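Local coordinates for protein Protease/Reverse transcriptase/ribonuclease H (Eastern chimpanzee simian foamy virus, PDB 7KSF) that combines retroviral aspartyl protease, reverse transcriptase and ribonuclease H domains in one Pol polyprotein chain, serving viral maturation and reverse transcription, at residues A[137-141]-A[180-186]; A[253-258]-A[277-282]. The protein carries 1 engineered substitution. The contacts are given in a common frame with arbitrary orientation. Numbering follows the deposited sequence.

Overall arrangement
The two contacts follow one another along the chain, contact 1 (137-141 with 180-186) closing before contact 2 (253-258 with 277-282) opens, yet their centres lie only about 12 Å apart. They meet where helix 171-184 runs into strand 187-189, beside the end of strand 273-277. A probable hydrogen bond links Val186 O to Thr278 N (2.7 Å). Another probably joins Gly185 O to Thr278 OG1 (2.8 Å), while Val141 CG1 packs on Trp254 CE3 (3.6 Å). Contact 2 lies in the reverse transcriptase region. Through contact 1, the loop between helices 117-129 and 171-184 is thus laid directly against the polymerase fold.

Contact 1 (A[137-141]-A[180-186]); sequences WENQV and DLLKQGV
Gln184, at the C-terminal end of helix 171-184, reads the backbone of the 137-141 loop with both ends of its carboxamide. Its NE2 donates to Asn139 O (2.8 Å) and its OE1 accepts from Val141 N (3.0 Å), a two-pronged side-chain-to-main-chain pairing; chi1 near -58° and chi2 near 177° carry the amide across to the loop, and chi3 near 86° turns it to face both peptide groups. Asn139 takes the left-handed position (phi/psi 63/17) of a type II turn from Trp137 to Gln140, closed by Gln140 N to Trp137 O at 3.3 Å, and points its CB toward the helix, with its CA 6.7 Å from the CA of Asp180. Beyond the turn the chain extends, so that Val141 (phi/psi -127/160, chi1 m) also faces the helix; its CG2 lies 3.6 Å from Val186 CG2, and its CG1 approaches Leu181 CD2 at 4.4 Å. The helix stops in a Schellman motif, with Gly185 at phi 77° and weak bonds from Val186 N to Leu181 O (2.7 Å) and Gly185 N to Leu182 O (3.0 Å); this reversal brings Val186 round to Val141. Asp180 OD1 hydrogen-bonds Thr97 OG1, and Glu138 forms a salt bridge with Arg207. Leu182 touches Tyr275 and Val186 touches Trp277, both of strand 273-277, while Leu181 packs on Leu187 of strand 187-189.

Contact 2 (A[253-258]-A[277-282]); sequences FWAHPI and WTRLPQ
Phe253, in a short 3-10 turn, points its CB at Leu280 (CB to CB 3.9 Å), and with chi1 at 32° lays one ring face over Gln282 CA; its CZ is 3.4 Å from Gln282 OE1. By family resemblance, Phe253 occupies the steric-gate position and Gln282 ends the LPQ motif, so this pair probably borders the dNTP site, as in related reverse transcriptases. Trp254 (chi1 m) brings its indole beside Trp277, near parallel but barely overlapping: its five-membered ring and the six-membered ring of Trp277 have centroids 4.9 Å apart and planes at 24°. Trp254 O takes a weak bond from Arg279 NH1 (2.9 Å), which also reaches Gly142. At His256 the chain becomes extended: His256 O accepts Leu280 N (2.8 Å), and CB meets Leu280 CD1 at 3.5 Å. Pro257 and Arg279, CA atoms 3.8 Å apart, form a single antiparallel, non-hydrogen-bonded bridge, with Pro257 CA 3.4 Å from Thr278 O. Ile258 N completes it through Thr278 O (2.8 Å), while Ile258 CG2 packs on Leu280 CD2 (3.6 Å). The His256 ring meets that of Phe291 of helix 287-299, planes at about 80°, and Trp277, ending strand 273-277, rests against Met210 and Leu212 of strand 208-212.

Contact 1 (A[137-141]-A[180-186])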
ATOM      1  N   TRP A 137       1.502 -10.453 -18.710  1.00 55.48           N
ATOM      2  CA  TRP A 137       2.933 -10.702 -18.633  1.00 55.75           C
ATOM      3  C   TRP A 137       3.577  -9.733 -17.654  1.00 56.23           C
ATOM      4  O   TRP A 137       3.119  -8.595 -17.501  1.00 54.72           O
ATOM      5  CB  TRP A 137       3.593 -10.561 -20.005  1.00 57.61           C
ATOM      6  CG  TRP A 137       2.979 -11.419 -21.058  1.00 59.16           C
ATOM      7  CD1 TRP A 137       1.985 -11.070 -21.922  1.00 59.65           C
ATOM      8  CD2 TRP A 137       3.314 -12.776 -21.355  1.00 61.12           C
ATOM      9  NE1 TRP A 137       1.679 -12.126 -22.742  1.00 62.27           N
ATOM     10  CE2 TRP A 137       2.482 -13.188 -22.411  1.00 63.27           C
ATOM     11  CE3 TRP A 137       4.236 -13.683 -20.826  1.00 60.99           C
ATOM     12  CZ2 TRP A 137       2.545 -14.469 -22.955  1.00 76.12           C
ATOM     13  CZ3 TRP A 137       4.297 -14.950 -21.365  1.00 62.53           C
ATOM     14  CH2 TRP A 137       3.459 -15.333 -22.415  1.00 75.67           C
ATOM     15  N   GLU A 138       4.634 -10.187 -16.989  1.00 55.91           N
ATOM     16  CA  GLU A 138       5.436  -9.273 -16.191  1.00 56.68           C
ATOM     17  C   GLU A 138       6.128  -8.269 -17.106  1.00 60.31           C
ATOM     18  O   GLU A 138       6.537  -8.603 -18.223  1.00 64.69           O
ATOM     19  CB  GLU A 138       6.468 -10.039 -15.364  1.00 57.92           C
ATOM     20  CG  GLU A 138       5.875 -10.916 -14.269  1.00 62.41           C
ATOM     21  CD  GLU A 138       6.923 -11.395 -13.279  1.00 77.85           C
ATOM     22  OE1 GLU A 138       8.087 -10.961 -13.389  1.00 63.09           O
ATOM     23  OE2 GLU A 138       6.581 -12.204 -12.390  1.00 71.96           O
ATOM     24  N   ASN A 139       6.244  -7.110 -16.731  1.00 62.91           N
ATOM     25  CA  ASN A 139       6.842  -5.999 -17.475  1.00 55.89           C
ATOM     26  C   ASN A 139       6.068  -5.674 -18.749  1.00 55.73           C
ATOM     27  O   ASN A 139       6.589  -4.999 -19.643  1.00 56.59           O
ATOM     28  CB  ASN A 139       8.311  -6.278 -17.800  1.00 57.07           C
ATOM     29  CG  ASN A 139       9.072  -6.814 -16.608  1.00 57.12           C
ATOM     30  OD1 ASN A 139       9.746  -7.839 -16.695  1.00 58.31           O
ATOM     31  ND2 ASN A 139       8.956  -6.127 -15.478  1.00 59.57           N
ATOM     32  N   GLN A 140       4.830  -6.150 -18.845  1.00 56.58           N
ATOM     33  CA  GLN A 140       3.979  -5.836 -19.984  1.00 55.33           C
ATOM     34  C   GLN A 140       3.486  -4.398 -19.896  1.00 57.25           C
ATOM     35  O   GLN A 140       3.015  -3.949 -18.848  1.00 59.80           O
ATOM     36  CB  GLN A 140       2.793  -6.799 -20.030  1.00 55.75           C
ATOM     37  CG  GLN A 140       1.603  -6.290 -20.809  1.00 55.32           C
ATOM     38  CD  GLN A 140       0.409  -7.212 -20.695  1.00 54.85           C
ATOM     39  OE1 GLN A 140       0.459  -8.230 -20.003  1.00 54.50           O
ATOM     40  NE2 GLN A 140      -0.675  -6.858 -21.372  1.00 54.53           N
ATOM     41  N   VAL A 141       3.607  -3.668 -21.006  1.00 66.84           N
ATOM     42  CA  VAL A 141       3.158  -2.286 -21.091  1.00 61.13           C
ATOM     43  C   VAL A 141       2.244  -2.139 -22.300  1.00 58.25           C
ATOM     44  O   VAL A 141       2.262  -2.952 -23.227  1.00 58.37           O
ATOM     45  CB  VAL A 141       4.328  -1.282 -21.186  1.00 58.51           C
ATOM     46  CG1 VAL A 141       5.288  -1.475 -20.029  1.00 58.73           C
ATOM     47  CG2 VAL A 141       5.048  -1.433 -22.515  1.00 62.65           C
ATOM     48  N   ASP A 180      12.531  -7.544 -22.131  1.00 60.97           N
ATOM     49  CA  ASP A 180      11.113  -7.367 -22.424  1.00 60.84           C
ATOM     50  C   ASP A 180      10.827  -5.972 -22.972  1.00 60.15           C
ATOM     51  O   ASP A 180      10.094  -5.825 -23.957  1.00 60.41           O
ATOM     52  CB  ASP A 180      10.283  -7.642 -21.168  1.00 60.25           C
ATOM     53  CG  ASP A 180      10.307  -9.107 -20.763  1.00 60.50           C
ATOM     54  OD1 ASP A 180      10.283  -9.971 -21.662  1.00 60.97           O
ATOM     55  OD2 ASP A 180      10.356  -9.397 -19.552  1.00 60.65           O
ATOM     56  N   LEU A 181      11.402  -4.938 -22.355  1.00 78.22           N
ATOM     57  CA  LEU A 181      11.177  -3.577 -22.834  1.00 61.43           C
ATOM     58  C   LEU A 181      11.804  -3.364 -24.202  1.00 56.99           C
ATOM     59  O   LEU A 181      11.212  -2.704 -25.063  1.00 63.11           O
ATOM     60  CB  LEU A 181      11.730  -2.570 -21.829  1.00 60.46           C
ATOM     61  CG  LEU A 181      11.083  -2.655 -20.447  1.00 59.86           C
ATOM     62  CD1 LEU A 181      11.688  -1.621 -19.525  1.00 60.95           C
ATOM     63  CD2 LEU A 181       9.578  -2.474 -20.548  1.00 59.51           C
ATOM     64  N   LEU A 182      13.004  -3.902 -24.418  1.00 63.19           N
ATOM     65  CA  LEU A 182      13.579  -3.888 -25.756  1.00 60.89           C
ATOM     66  C   LEU A 182      12.677  -4.621 -26.733  1.00 61.33           C
ATOM     67  O   LEU A 182      12.495  -4.190 -27.878  1.00 68.34           O
ATOM     68  CB  LEU A 182      14.972  -4.521 -25.749  1.00 61.83           C
ATOM     69  CG  LEU A 182      16.136  -3.729 -25.168  1.00 63.03           C
ATOM     70  CD1 LEU A 182      17.321  -4.658 -24.977  1.00 63.32           C
ATOM     71  CD2 LEU A 182      16.508  -2.565 -26.071  1.00 69.89           C
ATOM     72  N   LYS A 183      12.096  -5.739 -26.292  1.00 66.07           N
ATOM     73  CA  LYS A 183      11.220  -6.512 -27.164  1.00 69.33           C
ATOM     74  C   LYS A 183       9.965  -5.724 -27.508  1.00 68.24           C
ATOM     75  O   LYS A 183       9.489  -5.766 -28.647  1.00 69.32           O
ATOM     76  CB  LYS A 183      10.859  -7.841 -26.502  1.00 65.71           C
ATOM     77  CG  LYS A 183      10.435  -8.938 -27.472  1.00 66.85           C
ATOM     78  CD  LYS A 183      10.310 -10.278 -26.764  1.00 66.92           C
ATOM     79  CE  LYS A 183      10.378 -11.434 -27.749  1.00 93.68           C
ATOM     80  NZ  LYS A 183      10.123 -12.745 -27.094  1.00 84.51           N
ATOM     81  N   GLN A 184       9.423  -4.991 -26.536  1.00 66.37           N
ATOM     82  CA  GLN A 184       8.283  -4.114 -26.764  1.00 67.62           C
ATOM     83  C   GLN A 184       8.677  -2.780 -27.373  1.00 62.61           C
ATOM     84  O   GLN A 184       7.794  -1.975 -27.686  1.00 63.61           O
ATOM     85  CB  GLN A 184       7.541  -3.871 -25.452  1.00 71.92           C
ATOM     86  CG  GLN A 184       7.048  -5.134 -24.795  1.00 59.64           C
ATOM     87  CD  GLN A 184       6.394  -4.865 -23.466  1.00 58.85           C
ATOM     88  OE1 GLN A 184       5.204  -4.564 -23.398  1.00 58.43           O
ATOM     89  NE2 GLN A 184       7.172  -4.964 -22.396  1.00 58.39           N
ATOM     90  N   GLY A 185       9.971  -2.523 -27.537  1.00 62.16           N
ATOM     91  CA  GLY A 185      10.417  -1.254 -28.064  1.00 66.90           C
ATOM     92  C   GLY A 185      10.381  -0.110 -27.083  1.00 68.10           C
ATOM     93  O   GLY A 185      10.580   1.039 -27.488  1.00 71.63           O
ATOM     94  N   VAL A 186      10.123  -0.384 -25.802  1.00 62.14           N
ATOM     95  CA  VAL A 186      10.170   0.670 -24.798  1.00 62.47           C
ATOM     96  C   VAL A 186      11.584   1.223 -24.676  1.00 63.11           C
ATOM     97  O   VAL A 186      11.774   2.424 -24.457  1.00 74.43           O
ATOM     98  CB  VAL A 186       9.643   0.138 -23.451  1.00 61.44           C
ATOM     99  CG1 VAL A 186       9.474   1.273 -22.454  1.00 62.26           C
ATOM    100  CG2 VAL A 186       8.330  -0.594 -23.662  1.00 61.16           C
TER

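Contact 2 (A[253-258]-A[277-282])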
ATOM      1  N   PHE A 253       3.379   5.630 -17.114  1.00 69.82           N
ATOM      2  CA  PHE A 253       4.330   6.471 -17.830  1.00 66.34           C
ATOM      3  C   PHE A 253       5.104   5.689 -18.884  1.00 67.28           C
ATOM      4  O   PHE A 253       5.622   6.294 -19.828  1.00 71.77           O
ATOM      5  CB  PHE A 253       5.292   7.138 -16.844  1.00 67.36           C
ATOM      6  CG  PHE A 253       5.590   6.308 -15.636  1.00 67.35           C
ATOM      7  CD1 PHE A 253       6.355   5.163 -15.746  1.00 73.89           C
ATOM      8  CD2 PHE A 253       5.109   6.678 -14.391  1.00 68.34           C
ATOM      9  CE1 PHE A 253       6.632   4.393 -14.635  1.00 81.57           C
ATOM     10  CE2 PHE A 253       5.384   5.912 -13.278  1.00 86.34           C
ATOM     11  CZ  PHE A 253       6.146   4.766 -13.399  1.00 95.84           C
ATOM     12  N   TRP A 254       5.175   4.362 -18.764  1.00 65.86           N
ATOM     13  CA  TRP A 254       5.746   3.560 -19.838  1.00 65.23           C
ATOM     14  C   TRP A 254       4.810   3.431 -21.034  1.00 65.06           C
ATOM     15  O   TRP A 254       5.202   2.833 -22.040  1.00 71.34           O
ATOM     16  CB  TRP A 254       6.119   2.169 -19.326  1.00 64.66           C
ATOM     17  CG  TRP A 254       7.303   2.164 -18.408  1.00 65.11           C
ATOM     18  CD1 TRP A 254       8.185   3.186 -18.205  1.00 65.79           C
ATOM     19  CD2 TRP A 254       7.735   1.090 -17.562  1.00 65.48           C
ATOM     20  NE1 TRP A 254       9.137   2.816 -17.287  1.00 66.78           N
ATOM     21  CE2 TRP A 254       8.883   1.533 -16.878  1.00 68.34           C
ATOM     22  CE3 TRP A 254       7.261  -0.203 -17.319  1.00 64.63           C
ATOM     23  CZ2 TRP A 254       9.565   0.729 -15.965  1.00 67.05           C
ATOM     24  CZ3 TRP A 254       7.938  -0.998 -16.415  1.00 64.88           C
ATOM     25  CH2 TRP A 254       9.078  -0.530 -15.749  1.00 66.61           C
ATOM     26  N   ALA A 255       3.595   3.970 -20.962  1.00 65.48           N
ATOM     27  CA  ALA A 255       2.693   3.915 -22.106  1.00 66.17           C
ATOM     28  C   ALA A 255       2.765   5.164 -22.973  1.00 68.39           C
ATOM     29  O   ALA A 255       2.452   5.094 -24.166  1.00 71.06           O
ATOM     30  CB  ALA A 255       1.249   3.701 -21.640  1.00 65.83           C
ATOM     31  N   HIS A 256       3.174   6.294 -22.405  1.00 75.59           N
ATOM     32  CA  HIS A 256       3.261   7.545 -23.148  1.00 68.94           C
ATOM     33  C   HIS A 256       4.591   7.622 -23.878  1.00 68.86           C
ATOM     34  O   HIS A 256       5.640   7.683 -23.220  1.00 68.29           O
ATOM     35  CB  HIS A 256       3.115   8.733 -22.217  1.00 69.69           C
ATOM     36  CG  HIS A 256       1.720   8.939 -21.718  1.00 70.82           C
ATOM     37  ND1 HIS A 256       1.073   8.016 -20.923  1.00 69.48           N
ATOM     38  CD2 HIS A 256       0.851   9.964 -21.890  1.00 72.30           C
ATOM     39  CE1 HIS A 256      -0.138   8.463 -20.633  1.00 70.23           C
ATOM     40  NE2 HIS A 256      -0.294   9.644 -21.206  1.00 71.39           N
ATOM     41  N   PRO A 257       4.611   7.628 -25.206  1.00 69.40           N
ATOM     42  CA  PRO A 257       5.879   7.751 -25.927  1.00 69.57           C
ATOM     43  C   PRO A 257       6.359   9.191 -25.988  1.00 80.52           C
ATOM     44  O   PRO A 257       5.571  10.139 -25.984  1.00 87.47           O
ATOM     45  CB  PRO A 257       5.538   7.220 -27.322  1.00 71.53           C
ATOM     46  CG  PRO A 257       4.100   7.563 -27.495  1.00 72.61           C
ATOM     47  CD  PRO A 257       3.469   7.457 -26.124  1.00 70.76           C
ATOM     48  N   ILE A 258       7.676   9.342 -26.035  1.00 79.72           N
ATOM     49  CA  ILE A 258       8.300  10.642 -26.161  1.00 73.92           C
ATOM     50  C   ILE A 258       8.772  10.826 -27.596  1.00 80.93           C
ATOM     51  O   ILE A 258       8.869   9.876 -28.371  1.00 72.89           O
ATOM     52  CB  ILE A 258       9.461  10.829 -25.156  1.00 72.03           C
ATOM     53  CG1 ILE A 258      10.661   9.977 -25.562  1.00 70.73           C
ATOM     54  CG2 ILE A 258       9.009  10.474 -23.754  1.00 70.79           C
ATOM     55  CD1 ILE A 258      11.860  10.152 -24.661  1.00 70.84           C
ATOM     56  N   TRP A 277      15.110   5.629 -23.795  1.00 67.30           N
ATOM     57  CA  TRP A 277      13.702   5.370 -23.524  1.00 66.36           C
ATOM     58  C   TRP A 277      12.836   5.869 -24.671  1.00 66.40           C
ATOM     59  O   TRP A 277      12.948   7.027 -25.086  1.00 73.20           O
ATOM     60  CB  TRP A 277      13.266   6.037 -22.218  1.00 66.85           C
ATOM     61  CG  TRP A 277      13.742   5.335 -20.994  1.00 66.81           C
ATOM     62  CD1 TRP A 277      14.922   5.538 -20.342  1.00 67.62           C
ATOM     63  CD2 TRP A 277      13.048   4.319 -20.264  1.00 66.18           C
ATOM     64  NE1 TRP A 277      15.007   4.707 -19.251  1.00 67.41           N
ATOM     65  CE2 TRP A 277      13.869   3.949 -19.182  1.00 66.52           C
ATOM     66  CE3 TRP A 277      11.811   3.685 -20.423  1.00 65.62           C
ATOM     67  CZ2 TRP A 277      13.493   2.974 -18.261  1.00 66.34           C
ATOM     68  CZ3 TRP A 277      11.442   2.716 -19.508  1.00 65.34           C
ATOM     69  CH2 TRP A 277      12.280   2.372 -18.441  1.00 65.88           C
ATOM     70  N   THR A 278      11.971   4.989 -25.177  1.00 65.87           N
ATOM     71  CA  THR A 278      10.951   5.401 -26.134  1.00 66.31           C
ATOM     72  C   THR A 278       9.774   6.070 -25.437  1.00 67.20           C
ATOM     73  O   THR A 278       9.154   6.978 -26.004  1.00 68.05           O
ATOM     74  CB  THR A 278      10.467   4.189 -26.936  1.00 65.68           C
ATOM     75  OG1 THR A 278      11.571   3.608 -27.639  1.00 65.60           O
ATOM     76  CG2 THR A 278       9.395   4.592 -27.937  1.00 67.28           C
ATOM     77  N   ARG A 279       9.471   5.653 -24.217  1.00 66.41           N
ATOM     78  CA  ARG A 279       8.338   6.154 -23.457  1.00 66.83           C
ATOM     79  C   ARG A 279       8.828   6.984 -22.276  1.00 67.16           C
ATOM     80  O   ARG A 279      10.031   7.117 -22.033  1.00 67.07           O
ATOM     81  CB  ARG A 279       7.466   4.990 -22.985  1.00 66.28           C
ATOM     82  CG  ARG A 279       7.357   3.860 -23.994  1.00 65.66           C
ATOM     83  CD  ARG A 279       6.551   4.270 -25.213  1.00 66.62           C
ATOM     84  NE  ARG A 279       6.259   3.131 -26.079  1.00 73.48           N
ATOM     85  CZ  ARG A 279       5.273   2.265 -25.863  1.00 71.65           C
ATOM     86  NH1 ARG A 279       4.493   2.405 -24.804  1.00 65.50           N
ATOM     87  NH2 ARG A 279       5.077   1.259 -26.702  1.00 86.46           N
ATOM     88  N   LEU A 280       7.881   7.547 -21.538  1.00 67.30           N
ATOM     89  CA  LEU A 280       8.232   8.308 -20.347  1.00 67.64           C
ATOM     90  C   LEU A 280       8.849   7.377 -19.307  1.00 67.59           C
ATOM     91  O   LEU A 280       8.333   6.279 -19.072  1.00 69.50           O
ATOM     92  CB  LEU A 280       7.002   8.999 -19.756  1.00 68.04           C
ATOM     93  CG  LEU A 280       6.297  10.099 -20.551  1.00 68.60           C
ATOM     94  CD1 LEU A 280       5.016  10.487 -19.839  1.00 70.84           C
ATOM     95  CD2 LEU A 280       7.198  11.312 -20.721  1.00 69.99           C
ATOM     96  N   PRO A 281       9.953   7.774 -18.675  1.00 68.41           N
ATOM     97  CA  PRO A 281      10.551   6.935 -17.633  1.00 69.07           C
ATOM     98  C   PRO A 281      10.164   7.370 -16.227  1.00 70.97           C
ATOM     99  O   PRO A 281       9.815   8.532 -15.995  1.00 71.45           O
ATOM    100  CB  PRO A 281      12.054   7.103 -17.880  1.00 69.17           C
ATOM    101  CG  PRO A 281      12.187   8.435 -18.634  1.00 69.40           C
ATOM    102  CD  PRO A 281      10.809   8.922 -19.005  1.00 69.31           C
ATOM    103  N   GLN A 282      10.211   6.435 -15.282  1.00 75.10           N
ATOM    104  CA  GLN A 282       9.904   6.740 -13.892  1.00 72.27           C
ATOM    105  C   GLN A 282      11.093   7.417 -13.226  1.00 73.79           C
ATOM    106  O   GLN A 282      12.252   7.110 -13.522  1.00 77.20           O
ATOM    107  CB  GLN A 282       9.525   5.468 -13.135  1.00 96.43           C
ATOM    108  CG  GLN A 282      10.543   4.347 -13.246  1.00103.99           C
ATOM    109  CD  GLN A 282      10.002   3.019 -12.750  1.00108.99           C
ATOM    110  OE1 GLN A 282       8.832   2.910 -12.379  1.00 98.97           O
ATOM    111  NE2 GLN A 282      10.850   1.999 -12.744  1.00105.44           N
TER